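Local coordinates for protein RMD9, mitochondrial (Saccharomyces cerevisiae S288C, PDB 7A9X) that binds a dodecameric AU-rich motif in the 3'-UTRs of mitochondrial mRNAs and takes part in their processing or stability, at residues Ser302-Ile307 against Tyr341-Lys346; Leu218-Thr223 against Ile252-Lys257; Ser448-Asn453 against Val489-Ser494. All blocks are in the same frame, centred on the assembly; numbering follows the deposited sequence.

Interaction 1. Residues Ser302-Ile307 against Tyr341-Lys346; sequences SFFDKI and YRIWEK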
loop_
_atom_site.group_PDB
_atom_site.type_symbol
_atom_site.label_atom_id
_atom_site.label_comp_id
_atom_site.label_asym_id
_atom_site.label_seq_id
_atom_site.Cartn_x
_atom_site.Cartn_y
_atom_site.Cartn_z
ATOM N N SER A 302 13.112 8.178 -19.991
ATOM C CA SER A 302 12.575 9.145 -20.944
ATOM C C SER A 302 11.104 9.420 -20.660
ATOM O O SER A 302 10.674 10.579 -20.613
ATOM C CB SER A 302 12.778 8.647 -22.375
ATOM O OG SER A 302 12.195 7.372 -22.564
ATOM N N PHE A 303 10.318 8.362 -20.442
ATOM C CA PHE A 303 8.919 8.547 -20.077
ATOM C C PHE A 303 8.778 9.209 -18.712
ATOM O O PHE A 303 7.815 9.950 -18.482
ATOM C CB PHE A 303 8.188 7.207 -20.100
ATOM C CG PHE A 303 7.649 6.839 -21.451
ATOM C CD1 PHE A 303 8.466 6.252 -22.404
ATOM C CD2 PHE A 303 6.325 7.090 -21.771
ATOM C CE1 PHE A 303 7.972 5.917 -23.650
ATOM C CE2 PHE A 303 5.823 6.760 -23.015
ATOM C CZ PHE A 303 6.647 6.171 -23.956
ATOM N N PHE A 304 9.722 8.957 -17.803
ATOM C CA PHE A 304 9.700 9.631 -16.509
ATOM C C PHE A 304 9.939 11.127 -16.669
ATOM O O PHE A 304 9.298 11.940 -15.991
ATOM C CB PHE A 304 10.744 9.009 -15.579
ATOM C CG PHE A 304 10.916 9.742 -14.277
ATOM C CD1 PHE A 304 10.065 9.496 -13.211
ATOM C CD2 PHE A 304 11.938 10.668 -14.115
ATOM C CE1 PHE A 304 10.224 10.165 -12.012
ATOM C CE2 PHE A 304 12.102 11.340 -12.920
ATOM C CZ PHE A 304 11.244 11.087 -11.865
ATOM N N ASP A 305 10.859 11.509 -17.559
ATOM C CA ASP A 305 11.101 12.924 -17.812
ATOM C C ASP A 305 9.912 13.581 -18.498
ATOM O O ASP A 305 9.667 14.777 -18.301
ATOM C CB ASP A 305 12.363 13.104 -18.657
ATOM C CG ASP A 305 13.607 12.572 -17.971
ATOM O OD1 ASP A 305 13.674 12.628 -16.725
ATOM O OD2 ASP A 305 14.521 12.099 -18.680
ATOM N N LYS A 306 9.165 12.821 -19.304
ATOM C CA LYS A 306 7.984 13.369 -19.960
ATOM C C LYS A 306 6.928 13.815 -18.957
ATOM O O LYS A 306 6.151 14.728 -19.255
ATOM C CB LYS A 306 7.403 12.342 -20.934
ATOM C CG LYS A 306 8.300 12.075 -22.133
ATOM C CD LYS A 306 7.679 11.097 -23.115
ATOM C CE LYS A 306 8.537 10.973 -24.366
ATOM N NZ LYS A 306 7.925 10.076 -25.384
ATOM N N ILE A 307 6.888 13.200 -17.775
ATOM C CA ILE A 307 6.010 13.685 -16.717
ATOM C C ILE A 307 6.638 14.874 -16.003
ATOM O O ILE A 307 5.962 15.870 -15.720
ATOM C CB ILE A 307 5.679 12.546 -15.735
ATOM C CG1 ILE A 307 5.021 11.380 -16.474
ATOM C CG2 ILE A 307 4.777 13.049 -14.618
ATOM C CD1 ILE A 307 4.601 10.248 -15.564
ATOM N N TYR A 341 19.506 8.485 -6.609
ATOM C CA TYR A 341 19.381 9.747 -5.888
ATOM C C TYR A 341 18.880 10.861 -6.801
ATOM O O TYR A 341 18.095 11.715 -6.373
ATOM C CB TYR A 341 20.725 10.115 -5.260
ATOM C CG TYR A 341 20.718 11.390 -4.449
ATOM C CD1 TYR A 341 19.855 11.551 -3.373
ATOM C CD2 TYR A 341 21.591 12.425 -4.745
ATOM C CE1 TYR A 341 19.853 12.715 -2.625
ATOM C CE2 TYR A 341 21.598 13.590 -4.003
ATOM C CZ TYR A 341 20.729 13.731 -2.945
ATOM O OH TYR A 341 20.735 14.892 -2.205
ATOM N N ARG A 342 19.311 10.863 -8.065
ATOM C CA ARG A 342 18.876 11.904 -8.990
ATOM C C ARG A 342 17.395 11.769 -9.327
ATOM O O ARG A 342 16.685 12.774 -9.436
ATOM C CB ARG A 342 19.726 11.870 -10.261
ATOM C CG ARG A 342 21.128 12.436 -10.074
ATOM C CD ARG A 342 21.898 12.526 -11.388
ATOM N NE ARG A 342 22.480 11.247 -11.788
ATOM C CZ ARG A 342 21.936 10.418 -12.674
ATOM N NH1 ARG A 342 22.545 9.278 -12.975
ATOM N NH2 ARG A 342 20.788 10.728 -13.262
ATOM N N ILE A 343 16.911 10.538 -9.502
ATOM C CA ILE A 343 15.493 10.343 -9.787
ATOM C C ILE A 343 14.652 10.702 -8.570
ATOM O O ILE A 343 13.589 11.324 -8.690
ATOM C CB ILE A 343 15.233 8.900 -10.256
ATOM C CG1 ILE A 343 15.996 8.612 -11.554
ATOM C CG2 ILE A 343 13.740 8.658 -10.444
ATOM C CD1 ILE A 343 15.626 9.536 -12.700
ATOM N N TRP A 344 15.121 10.330 -7.376
ATOM C CA TRP A 344 14.408 10.677 -6.152
ATOM C C TRP A 344 14.309 12.187 -5.979
ATOM O O TRP A 344 13.275 12.700 -5.537
ATOM C CB TRP A 344 15.103 10.041 -4.949
ATOM C CG TRP A 344 14.506 10.427 -3.634
ATOM C CD1 TRP A 344 13.402 9.888 -3.043
ATOM C CD2 TRP A 344 14.990 11.435 -2.738
ATOM N NE1 TRP A 344 13.166 10.498 -1.834
ATOM C CE2 TRP A 344 14.127 11.452 -1.624
ATOM C CE3 TRP A 344 16.069 12.325 -2.771
ATOM C CZ2 TRP A 344 14.308 12.324 -0.552
ATOM C CZ3 TRP A 344 16.249 13.190 -1.706
ATOM C CH2 TRP A 344 15.371 13.183 -0.611
ATOM N N GLU A 345 15.375 12.915 -6.325
ATOM C CA GLU A 345 15.341 14.371 -6.219
ATOM C C GLU A 345 14.291 14.967 -7.147
ATOM O O GLU A 345 13.561 15.886 -6.760
ATOM C CB GLU A 345 16.717 14.962 -6.528
ATOM C CG GLU A 345 17.678 14.984 -5.354
ATOM C CD GLU A 345 18.981 15.684 -5.695
ATOM O OE1 GLU A 345 19.354 15.694 -6.887
ATOM O OE2 GLU A 345 19.626 16.230 -4.773
ATOM N N LYS A 346 14.202 14.458 -8.378
ATOM C CA LYS A 346 13.205 14.968 -9.312
ATOM C C LYS A 346 11.792 14.635 -8.848
ATOM O O LYS A 346 10.872 15.443 -9.015
ATOM C CB LYS A 346 13.462 14.410 -10.713
ATOM C CG LYS A 346 14.742 14.920 -11.355
ATOM C CD LYS A 346 14.872 14.441 -12.789
ATOM C CE LYS A 346 16.113 15.017 -13.449
ATOM N NZ LYS A 346 16.186 14.662 -14.893
HETATM O O HOH W 1 15.641 12.158 -15.103
#
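Phe304 reaches across from helix 297-308 and lays one ring face against Ile343 of helix 337-351. CG2 of Ile343 sits over that face, 4.1 Å from the ring centroid and offset toward the rim. This is a CH-pi contact, and its closest pair is Phe304 CZ to Ile343 CG2 at 3.8 Å. The ring and the isoleucine lie alongside, heading opposite ways. The Phe304 ring leans out to the partner helix because CG stands anti to the backbone N (chi1 173°). At the ring edge, near its plane, lies CB of Lys346, 4.0 Å from Phe304 CE2. The two helices are assigned to successive pentatricopeptide repeats, PPR4 and PPR5. Their short segments run nearly parallel, 23° apart, with axes 11.8 Å from each other, so large side chains must span the distance. Ile343 also packs on Phe326, Leu327 and Ile330 of helix 320-334. Past the ring, the extended chain of Lys346 crosses toward Asp305. The direct salt bridge from Lys346 NZ to Asp305 OD1 is long, at 3.7 Å. One water bridges the pair. It donates to Asp305 OD1 at 2.6 Å and accepts from Lys346 NZ at 2.6 Å.

Interaction 2. Residues Leu218-Thr223 against Ile252-Lys257; sequences LLYAKT and IKVFIK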
loop_
_atom_site.group_PDB
_atom_site.type_symbol
_atom_site.label_atom_id
_atom_site.label_comp_id
_atom_site.label_asym_id
_atom_site.label_seq_id
_atom_site.Cartn_x
_atom_site.Cartn_y
_atom_site.Cartn_z
ATOM N N LEU A 218 -2.354 -10.602 -17.631
ATOM C CA LEU A 218 -2.407 -11.747 -16.726
ATOM C C LEU A 218 -2.061 -13.039 -17.453
ATOM O O LEU A 218 -1.417 -13.927 -16.882
ATOM C CB LEU A 218 -3.787 -11.853 -16.080
ATOM C CG LEU A 218 -4.258 -10.661 -15.246
ATOM C CD1 LEU A 218 -5.563 -10.999 -14.548
ATOM C CD2 LEU A 218 -3.196 -10.250 -14.240
ATOM N N LEU A 219 -2.482 -13.164 -18.715
ATOM C CA LEU A 219 -2.189 -14.373 -19.476
ATOM C C LEU A 219 -0.710 -14.463 -19.827
ATOM O O LEU A 219 -0.125 -15.552 -19.800
ATOM C CB LEU A 219 -3.045 -14.419 -20.743
ATOM C CG LEU A 219 -4.558 -14.478 -20.523
ATOM C CD1 LEU A 219 -5.293 -14.625 -21.846
ATOM C CD2 LEU A 219 -4.916 -15.615 -19.578
ATOM N N TYR A 220 -0.086 -13.331 -20.161
ATOM C CA TYR A 220 1.340 -13.350 -20.460
ATOM C C TYR A 220 2.168 -13.644 -19.217
ATOM O O TYR A 220 3.230 -14.270 -19.315
ATOM C CB TYR A 220 1.781 -12.024 -21.079
ATOM C CG TYR A 220 3.266 -11.981 -21.345
ATOM C CD1 TYR A 220 3.811 -12.641 -22.440
ATOM C CD2 TYR A 220 4.126 -11.303 -20.491
ATOM C CE1 TYR A 220 5.170 -12.615 -22.685
ATOM C CE2 TYR A 220 5.488 -11.272 -20.728
ATOM C CZ TYR A 220 6.002 -11.929 -21.827
ATOM O OH TYR A 220 7.355 -11.902 -22.066
ATOM N N ALA A 221 1.707 -13.198 -18.047
ATOM C CA ALA A 221 2.401 -13.528 -16.807
ATOM C C ALA A 221 2.403 -15.031 -16.566
ATOM O O ALA A 221 3.402 -15.594 -16.103
ATOM C CB ALA A 221 1.753 -12.794 -15.634
ATOM N N LYS A 222 1.295 -15.700 -16.887
ATOM C CA LYS A 222 1.187 -17.133 -16.642
ATOM C C LYS A 222 1.840 -17.942 -17.756
ATOM O O LYS A 222 2.690 -18.800 -17.495
ATOM C CB LYS A 222 -0.283 -17.526 -16.486
ATOM C CG LYS A 222 -0.513 -19.009 -16.224
ATOM C CD LYS A 222 -1.995 -19.314 -16.071
ATOM C CE LYS A 222 -2.234 -20.781 -15.760
ATOM N NZ LYS A 222 -3.681 -21.074 -15.582
ATOM N N THR A 223 1.458 -17.681 -19.007
ATOM C CA THR A 223 1.888 -18.521 -20.115
ATOM C C THR A 223 3.228 -18.101 -20.703
ATOM O O THR A 223 3.945 -18.949 -21.246
ATOM C CB THR A 223 0.827 -18.513 -21.220
ATOM O OG1 THR A 223 0.806 -17.231 -21.860
ATOM C CG2 THR A 223 -0.551 -18.804 -20.642
ATOM N N ILE A 252 0.053 -3.352 -25.069
ATOM C CA ILE A 252 1.263 -2.576 -24.812
ATOM C C ILE A 252 1.974 -3.089 -23.565
ATOM O O ILE A 252 3.199 -3.251 -23.558
ATOM C CB ILE A 252 0.923 -1.078 -24.694
ATOM C CG1 ILE A 252 0.470 -0.529 -26.045
ATOM C CG2 ILE A 252 2.120 -0.290 -24.174
ATOM C CD1 ILE A 252 -0.244 0.798 -25.951
ATOM N N LYS A 253 1.218 -3.364 -22.499
ATOM C CA LYS A 253 1.828 -3.831 -21.257
ATOM C C LYS A 253 2.537 -5.165 -21.453
ATOM O O LYS A 253 3.631 -5.378 -20.917
ATOM C CB LYS A 253 0.768 -3.941 -20.160
ATOM C CG LYS A 253 0.198 -2.607 -19.706
ATOM C CD LYS A 253 -0.769 -2.780 -18.544
ATOM C CE LYS A 253 -1.276 -1.437 -18.046
ATOM N NZ LYS A 253 -2.116 -1.566 -16.822
ATOM N N VAL A 254 1.925 -6.078 -22.213
ATOM C CA VAL A 254 2.560 -7.363 -22.494
ATOM C C VAL A 254 3.895 -7.150 -23.195
ATOM O O VAL A 254 4.922 -7.718 -22.803
ATOM C CB VAL A 254 1.620 -8.253 -23.329
ATOM C CG1 VAL A 254 2.359 -9.487 -23.829
ATOM C CG2 VAL A 254 0.403 -8.656 -22.516
ATOM N N PHE A 255 3.901 -6.314 -24.234
ATOM C CA PHE A 255 5.113 -6.080 -25.008
ATOM C C PHE A 255 6.174 -5.327 -24.216
ATOM O O PHE A 255 7.366 -5.467 -24.510
ATOM C CB PHE A 255 4.764 -5.330 -26.294
ATOM C CG PHE A 255 4.093 -6.189 -27.326
ATOM C CD1 PHE A 255 4.550 -7.474 -27.570
ATOM C CD2 PHE A 255 3.004 -5.723 -28.045
ATOM C CE1 PHE A 255 3.944 -8.276 -28.515
ATOM C CE2 PHE A 255 2.390 -6.522 -28.993
ATOM C CZ PHE A 255 2.861 -7.800 -29.227
ATOM N N ILE A 256 5.770 -4.532 -23.223
ATOM C CA ILE A 256 6.740 -3.896 -22.337
ATOM C C ILE A 256 7.433 -4.945 -21.478
ATOM O O ILE A 256 8.664 -4.957 -21.353
ATOM C CB ILE A 256 6.053 -2.822 -21.474
ATOM C CG1 ILE A 256 5.668 -1.613 -22.328
ATOM C CG2 ILE A 256 6.952 -2.402 -20.322
ATOM C CD1 ILE A 256 4.949 -0.525 -21.553
ATOM N N LYS A 257 6.650 -5.841 -20.869
ATOM C CA LYS A 257 7.230 -6.947 -20.115
ATOM C C LYS A 257 8.084 -7.838 -21.008
ATOM O O LYS A 257 9.160 -8.287 -20.600
ATOM C CB LYS A 257 6.125 -7.767 -19.448
ATOM C CG LYS A 257 5.511 -7.121 -18.217
ATOM C CD LYS A 257 6.467 -7.161 -17.037
ATOM C CE LYS A 257 5.805 -6.626 -15.779
ATOM N NZ LYS A 257 6.700 -6.747 -14.597
#
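Tyr220 of helix 209-223 meets Val254 and Lys257 of helix 245-257, and the contacts between the helices are apolar. The methyl CG1 of Val254 lies over one face of the Tyr220 ring, 4.0 Å from its centroid and 29° off the ring normal. This CH-pi contact is displaced toward the root of the ring, where Tyr220 CG and Val254 CG1 are 3.6 Å apart. The other methyl, Val254 CG2, touches Tyr220 CB at 3.9 Å. The phenol points at the second helix because Tyr220 CG is anti to the backbone N (chi1 177°). Farther along the ring, Lys257 adds its CB, 3.8 Å from Tyr220 CE2. The lysine chain then bends at chi2 and carries its end away from the tyrosine. No hydrogen bond crosses between the segments. Within 218-223, Thr223 OG1 donates to Leu219 O at 2.8 Å, and the same carbonyl accepts from Thr223 N. Outside the two segments, Tyr220 also touches Leu226 and Ala258. Helix 209-223 is assigned to PPR2 and helix 245-257 to PPR3. The contact is thus packing between the first helices of consecutive helical hairpins, as in the alpha-solenoid of a pentatricopeptide repeat protein.

Interaction 3. Residues Ser448-Asn453 against Val489-Ser494; sequences SIDNTN and VVWSQS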
loop_
_atom_site.group_PDB
_atom_site.type_symbol
_atom_site.label_atom_id
_atom_site.label_comp_id
_atom_site.label_asym_id
_atom_site.label_seq_id
_atom_site.Cartn_x
_atom_site.Cartn_y
_atom_site.Cartn_z
ATOM N N SER A 448 19.284 -1.666 18.777
ATOM C CA SER A 448 20.362 -1.812 17.810
ATOM C C SER A 448 21.692 -1.253 18.289
ATOM O O SER A 448 22.683 -1.356 17.558
ATOM C CB SER A 448 19.985 -1.131 16.484
ATOM O OG SER A 448 18.891 -1.791 15.861
ATOM N N ILE A 449 21.745 -0.664 19.481
ATOM C CA ILE A 449 22.980 -0.110 20.016
ATOM C C ILE A 449 23.241 -0.724 21.382
ATOM O O ILE A 449 22.321 -1.166 22.079
ATOM C CB ILE A 449 22.932 1.430 20.119
ATOM C CG1 ILE A 449 21.800 1.866 21.055
ATOM C CG2 ILE A 449 22.789 2.056 18.737
ATOM C CD1 ILE A 449 21.789 3.351 21.351
ATOM N N ASP A 450 24.517 -0.757 21.758
ATOM C CA ASP A 450 24.900 -1.192 23.091
ATOM C C ASP A 450 25.086 -0.033 24.057
ATOM O O ASP A 450 24.951 -0.227 25.270
ATOM C CB ASP A 450 26.191 -2.017 23.029
ATOM C CG ASP A 450 26.052 -3.243 22.154
ATOM O OD1 ASP A 450 24.936 -3.479 21.645
ATOM O OD2 ASP A 450 27.053 -3.966 21.971
ATOM N N ASN A 451 25.364 1.166 23.543
ATOM C CA ASN A 451 25.628 2.343 24.370
ATOM C C ASN A 451 24.304 2.947 24.843
ATOM O O ASN A 451 23.862 4.011 24.402
ATOM C CB ASN A 451 26.468 3.349 23.595
ATOM C CG ASN A 451 26.881 4.535 24.438
ATOM O OD1 ASN A 451 26.886 4.466 25.667
ATOM N ND2 ASN A 451 27.231 5.633 23.780
ATOM N N THR A 452 23.665 2.233 25.766
ATOM C CA THR A 452 22.449 2.707 26.411
ATOM C C THR A 452 22.255 1.912 27.694
ATOM O O THR A 452 22.911 0.894 27.923
ATOM C CB THR A 452 21.228 2.582 25.491
ATOM O OG1 THR A 452 20.052 3.000 26.196
ATOM C CG2 THR A 452 21.051 1.148 25.022
ATOM N N ASN A 453 21.338 2.392 28.531
ATOM C CA ASN A 453 21.062 1.785 29.823
ATOM C C ASN A 453 19.564 1.561 29.974
ATOM O O ASN A 453 18.759 2.001 29.147
ATOM C CB ASN A 453 21.598 2.655 30.971
ATOM C CG ASN A 453 21.223 4.121 30.819
ATOM O OD1 ASN A 453 20.243 4.461 30.157
ATOM N ND2 ASN A 453 22.009 4.998 31.433
ATOM N N VAL A 489 14.483 -7.863 24.591
ATOM C CA VAL A 489 14.616 -9.299 24.358
ATOM C C VAL A 489 15.448 -9.574 23.111
ATOM O O VAL A 489 16.349 -10.423 23.122
ATOM C CB VAL A 489 13.225 -9.950 24.252
ATOM C CG1 VAL A 489 13.345 -11.457 24.044
ATOM C CG2 VAL A 489 12.407 -9.635 25.486
ATOM N N VAL A 490 15.151 -8.871 22.017
ATOM C CA VAL A 490 15.857 -9.114 20.762
ATOM C C VAL A 490 17.329 -8.752 20.900
ATOM O O VAL A 490 18.209 -9.469 20.408
ATOM C CB VAL A 490 15.180 -8.344 19.613
ATOM C CG1 VAL A 490 15.838 -8.679 18.288
ATOM C CG2 VAL A 490 13.699 -8.671 19.569
ATOM N N TRP A 491 17.623 -7.641 21.581
ATOM C CA TRP A 491 19.014 -7.268 21.823
ATOM C C TRP A 491 19.722 -8.313 22.676
ATOM O O TRP A 491 20.865 -8.685 22.387
ATOM C CB TRP A 491 19.079 -5.891 22.486
ATOM C CG TRP A 491 20.472 -5.440 22.839
ATOM C CD1 TRP A 491 21.319 -4.695 22.064
ATOM C CD2 TRP A 491 21.172 -5.701 24.060
ATOM N NE1 TRP A 491 22.503 -4.482 22.728
ATOM C CE2 TRP A 491 22.438 -5.089 23.955
ATOM C CE3 TRP A 491 20.854 -6.395 25.231
ATOM C CZ2 TRP A 491 23.384 -5.151 24.978
ATOM C CZ3 TRP A 491 21.793 -6.454 26.244
ATOM C CH2 TRP A 491 23.042 -5.836 26.112
ATOM N N SER A 492 19.058 -8.806 23.725
ATOM C CA SER A 492 19.667 -9.826 24.572
ATOM C C SER A 492 19.873 -11.126 23.806
ATOM O O SER A 492 20.945 -11.737 23.886
ATOM C CB SER A 492 18.806 -10.064 25.813
ATOM O OG SER A 492 18.584 -8.858 26.523
ATOM N N GLN A 493 18.856 -11.569 23.060
ATOM C CA GLN A 493 19.024 -12.748 22.219
ATOM C C GLN A 493 20.133 -12.547 21.195
ATOM O O GLN A 493 20.883 -13.485 20.901
ATOM C CB GLN A 493 17.706 -13.087 21.518
ATOM C CG GLN A 493 17.752 -14.352 20.664
ATOM C CD GLN A 493 17.865 -15.619 21.494
ATOM O OE1 GLN A 493 17.131 -15.807 22.463
ATOM N NE2 GLN A 493 18.791 -16.496 21.117
ATOM N N SER A 494 20.263 -11.333 20.655
ATOM C CA SER A 494 21.313 -11.063 19.677
ATOM C C SER A 494 22.696 -11.222 20.296
ATOM O O SER A 494 23.564 -11.898 19.732
ATOM C CB SER A 494 21.143 -9.660 19.096
ATOM O OG SER A 494 22.252 -9.315 18.283
#
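Trp491 projects from helix 489-502 and meets the loop 448-453 with the N-H edge of its indole, which faces Asp450 OD1, with the backbone O of Ile449 nearby. One hydrogen bond joins the segments. Trp491 NE1 donates to Asp450 OD1 at 2.8 Å, and the bond is fairly straight, with an N-H...O angle of 164°. The acceptor lies close to the plane of the indole, at its edge. The carboxylate is turned differently. Its plane stands 87° from that of the ring, and the N-H reaches OD1 from well above the carboxylate plane.

Trp491 CG is anti to the backbone N (chi1 177°), which sends the indole toward the loop. The end of Asp450 swings nearer the helix than its CB direction alone suggests. Ile449 O lies 3.4 Å from Trp491 NE1, while the Ile449 side chain points away and packs on Arg417 and Ile420 of helix 417-429.

Two basic residues lie nearby. Arg540 makes a cation-pi contact with Trp491 and a weak hydrogen bond to Ile449 O. Lys495 forms a long, weak ion pair with Asp450 OD2. These positive groups would probably favour a charged carboxylate at Asp450. Farther along the loop, Asn453 is the N-cap of helix 454-470, and its OD1 accepts from Glu456 N.

The loop connects helices 436-445 and 454-470 and falls within the stretch assigned to PPR8. The contact fastens this turn between the helices of an inferred pentatricopeptide repeat to helix 489-502, which follows the repeat array, through a tryptophan-aspartate hydrogen bond at the ring edge.

From the N terminus, interaction 2 comes first. Between its segments lie 28 residues, mostly helix, and it joins helix 209-223 to helix 245-257. Interaction 1 follows, with 33 residues between its segments. Interaction 3 is last. Its 35 intervening residues lead from the loop assigned to PPR8 to helix 489-502. The three are in series, so none nests in or crosses another. Interactions 1 and 2 have centres about 25 Å apart and nearest atoms about 7 Å apart, but they do not touch. The centre of interaction 3 is about 40 Å from that of interaction 1 and about 47 Å from that of interaction 2. Interactions 1 and 2 each join consecutive inferred repeats. Interaction 3 joins the last repeat's loop to the helix beyond it.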